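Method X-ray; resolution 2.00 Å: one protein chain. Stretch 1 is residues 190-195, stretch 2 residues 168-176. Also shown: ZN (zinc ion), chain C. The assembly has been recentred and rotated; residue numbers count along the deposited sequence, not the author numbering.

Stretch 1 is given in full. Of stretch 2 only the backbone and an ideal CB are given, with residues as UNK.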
# COMPACT_ATOMS: atom_id res chain seq x y z
N LEU A 190 5.28 13.64 10.95
CA LEU A 190 4.92 12.58 11.88
C LEU A 190 5.84 11.36 11.84
O LEU A 190 6.40 10.98 12.87
CB LEU A 190 3.46 12.14 11.66
CG LEU A 190 2.93 11.03 12.56
CD1 LEU A 190 2.65 11.52 13.99
CD2 LEU A 190 1.67 10.42 11.96
N ASP A 191 5.99 10.75 10.66
CA ASP A 191 6.61 9.43 10.55
C ASP A 191 7.37 9.26 9.23
O ASP A 191 7.07 9.92 8.24
CB ASP A 191 5.52 8.35 10.68
CG ASP A 191 6.00 7.11 11.42
OD1 ASP A 191 6.87 7.21 12.32
OD2 ASP A 191 5.48 6.01 11.12
N LEU A 192 8.36 8.37 9.23
CA LEU A 192 9.20 8.10 8.06
C LEU A 192 9.67 6.66 8.17
O LEU A 192 10.49 6.33 9.04
CB LEU A 192 10.40 9.04 8.06
CG LEU A 192 11.35 9.20 6.86
CD1 LEU A 192 12.17 10.45 7.08
CD2 LEU A 192 12.28 8.02 6.68
N ASN A 193 9.12 5.83 7.32
CA ASN A 193 9.46 4.36 7.32
C ASN A 193 9.77 3.82 5.85
O ASN A 193 9.17 4.21 4.89
CB ASN A 193 8.30 3.53 7.89
CG ASN A 193 7.85 4.01 9.26
OD1 ASN A 193 8.39 3.59 10.29
ND2 ASN A 193 6.85 4.86 9.28
N ALA A 194 10.58 2.78 5.84
CA ALA A 194 10.82 2.10 4.59
C ALA A 194 9.59 1.26 4.31
O ALA A 194 9.13 0.50 5.18
CB ALA A 194 12.08 1.23 4.68
N CYS A 195 9.03 1.43 3.12
CA CYS A 195 7.81 0.74 2.72
C CYS A 195 7.73 0.61 1.20
O CYS A 195 7.98 1.57 0.48
CB CYS A 195 6.56 1.48 3.24
SG CYS A 195 5.05 0.60 2.90
N UNK A 168 21.26 11.02 4.30
CA UNK A 168 20.63 12.04 5.15
C UNK A 168 19.24 11.62 5.66
O UNK A 168 18.56 12.40 6.34
CB UNK A 168 20.51 13.35 4.37
N UNK A 169 18.82 10.40 5.31
CA UNK A 169 17.54 9.86 5.76
C UNK A 169 17.64 9.39 7.21
O UNK A 169 18.45 8.51 7.53
CB UNK A 169 17.10 8.71 4.86
N UNK A 170 16.84 9.99 8.08
CA UNK A 170 16.81 9.61 9.49
C UNK A 170 15.61 8.71 9.76
O UNK A 170 14.46 9.10 9.53
CB UNK A 170 16.76 10.85 10.39
N UNK A 171 15.89 7.50 10.23
CA UNK A 171 14.86 6.52 10.53
C UNK A 171 15.11 5.90 11.91
O UNK A 171 16.25 5.88 12.39
CB UNK A 171 14.82 5.44 9.45
N UNK A 172 14.05 5.42 12.55
CA UNK A 172 14.15 4.81 13.89
C UNK A 172 14.41 3.30 13.85
O UNK A 172 14.87 2.73 14.84
CB UNK A 172 12.86 5.08 14.67
N UNK A 173 14.07 2.68 12.73
CA UNK A 173 14.40 1.29 12.46
C UNK A 173 15.48 1.25 11.40
O UNK A 173 15.45 2.05 10.47
CB UNK A 173 13.17 0.50 12.02
N UNK A 174 16.42 0.32 11.55
CA UNK A 174 17.48 0.14 10.58
C UNK A 174 16.91 -0.32 9.24
O UNK A 174 15.95 -1.09 9.19
CB UNK A 174 18.51 -0.86 11.10
N UNK A 175 17.51 0.19 8.17
CA UNK A 175 17.05 -0.08 6.81
C UNK A 175 17.51 -1.48 6.37
O UNK A 175 18.52 -1.98 6.88
CB UNK A 175 17.57 0.99 5.85
N UNK A 176 16.76 -2.11 5.44
CA UNK A 176 17.14 -3.45 5.01
C UNK A 176 18.43 -3.45 4.19
O UNK A 176 18.76 -2.45 3.55
CB UNK A 176 16.01 -4.08 4.19
ZN ZN C . 4.15 -0.20 5.17

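Stretch 1 runs as a strand from Asp-191 to Ala-194, with the CA-to-CB bonds of Leu-192 and Ala-194 directed toward stretch 2, which passes by without regular secondary structure.

Position 168 finds no atom of stretch 1 within 5.5 Å of its ideal CB, so a polar or charged residue would do. It is Lys-168, and it makes no contact.

At 169 the CB points sideways, and the ideal CB lies 5.2 Å from Leu-192 CD2. A further carbon or two could close that gap, which suits valine, isoleucine, leucine or methionine. The residue is Val-169, in rotamer t, whose CG1 packs 3.8 Å from Leu-192 CD2.

Position 170 has a sideways CB with nothing of stretch 1 near it; its backbone meets the strand, the carbonyl O lying 3.6 Å from Leu-192 CD1. Many side chains would fit, long polar ones among them. Lys-170 occupies it, and the end of its side chain leads away.

The ideal CB at 171 is 4.4 Å from Leu-192 O, near an apolar side chain and a backbone carbonyl, with Asn-193 OD1 farther off. A small residue, perhaps one with a hydroxyl, is favoured: serine, threonine, alanine or valine. Thr-171 uses its hydroxyl locally, OG1 donating to the carbonyl O of 173 at 2.9 Å. Water 1 links the stretches, donating to Thr-171 OG1 at 3.1 Å and to Asn-193 OD1 at 2.8 Å.

At 172 the CB points sideways with nothing close, yet the carboxylate of Asp-191 lies within reach of a long side chain. Arginine or lysine could supply the opposite charge, and glutamine a neutral donor. Arg-172 extends so that NH1 donates to Asp-191 OD1 at 3.2 Å in a salt bridge, the acceptor sitting at the guanidinium edge, near its plane. The other carboxylate oxygen, Asp-191 OD2, accepts from Asn-193 ND2 at 2.6 Å.

Position 173 points toward stretch 1 but across open space, leaving the choice wide; Arg-173 makes no contact. Position 174 is out of reach and could be almost anything; it is Ala-174.

From 175 the CB leaves sideways, but the methyl of Ala-194 faces this way, inviting a branched or extended apolar side chain such as leucine, isoleucine or methionine. Leu-175, with chi1 in m and chi2 in t, brings CD2 to 4.0 Å from Ala-194 CB.

At 176 the phi/psi of -69/151 is compatible with proline among many others. Pro-176 points toward the strand without touching it.

Stretch 2, residues 168-176: KVKTRRALP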
# COMPACT_ATOMS: atom_id res chain seq x y z
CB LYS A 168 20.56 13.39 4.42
CG LYS A 168 21.84 14.22 4.49
CD LYS A 168 22.25 14.60 5.93
CE LYS A 168 21.27 15.57 6.59
NZ LYS A 168 21.28 16.93 5.97
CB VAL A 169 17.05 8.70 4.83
CG1 VAL A 169 15.88 7.94 5.45
CG2 VAL A 169 16.64 9.25 3.48
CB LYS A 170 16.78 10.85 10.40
CG LYS A 170 17.94 11.83 10.18
CD LYS A 170 19.30 11.19 10.46
CE LYS A 170 20.44 12.06 9.97
NZ LYS A 170 21.76 11.43 10.23
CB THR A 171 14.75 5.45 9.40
OG1 THR A 171 13.92 4.37 9.83
CG2 THR A 171 16.12 4.91 9.00
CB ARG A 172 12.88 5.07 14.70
CG ARG A 172 12.68 6.51 15.11
CD ARG A 172 11.50 6.62 16.05
NE ARG A 172 10.20 6.55 15.36
CZ ARG A 172 9.38 5.51 15.39
NH1 ARG A 172 8.22 5.55 14.74
NH2 ARG A 172 9.69 4.41 16.07
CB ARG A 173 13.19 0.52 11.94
CG ARG A 173 12.05 0.37 12.89
CD ARG A 173 10.97 -0.47 12.25
NE ARG A 173 11.27 -1.91 12.33
CZ ARG A 173 11.37 -2.74 11.30
NH1 ARG A 173 11.21 -2.30 10.06
NH2 ARG A 173 11.64 -4.02 11.51
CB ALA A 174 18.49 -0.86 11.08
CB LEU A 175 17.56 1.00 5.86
CG LEU A 175 17.09 2.43 6.15
CD1 LEU A 175 17.96 3.45 5.43
CD2 LEU A 175 15.62 2.61 5.80
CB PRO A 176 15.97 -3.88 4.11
CG PRO A 176 14.87 -2.90 4.38
CD PRO A 176 15.54 -1.64 4.76
O HOH W 1 11.12 3.43 10.80
O HOH W 2 6.14 -0.14 6.19
O HOH W 3 3.63 -0.93 7.31
O HOH W 4 4.70 -2.50 4.72
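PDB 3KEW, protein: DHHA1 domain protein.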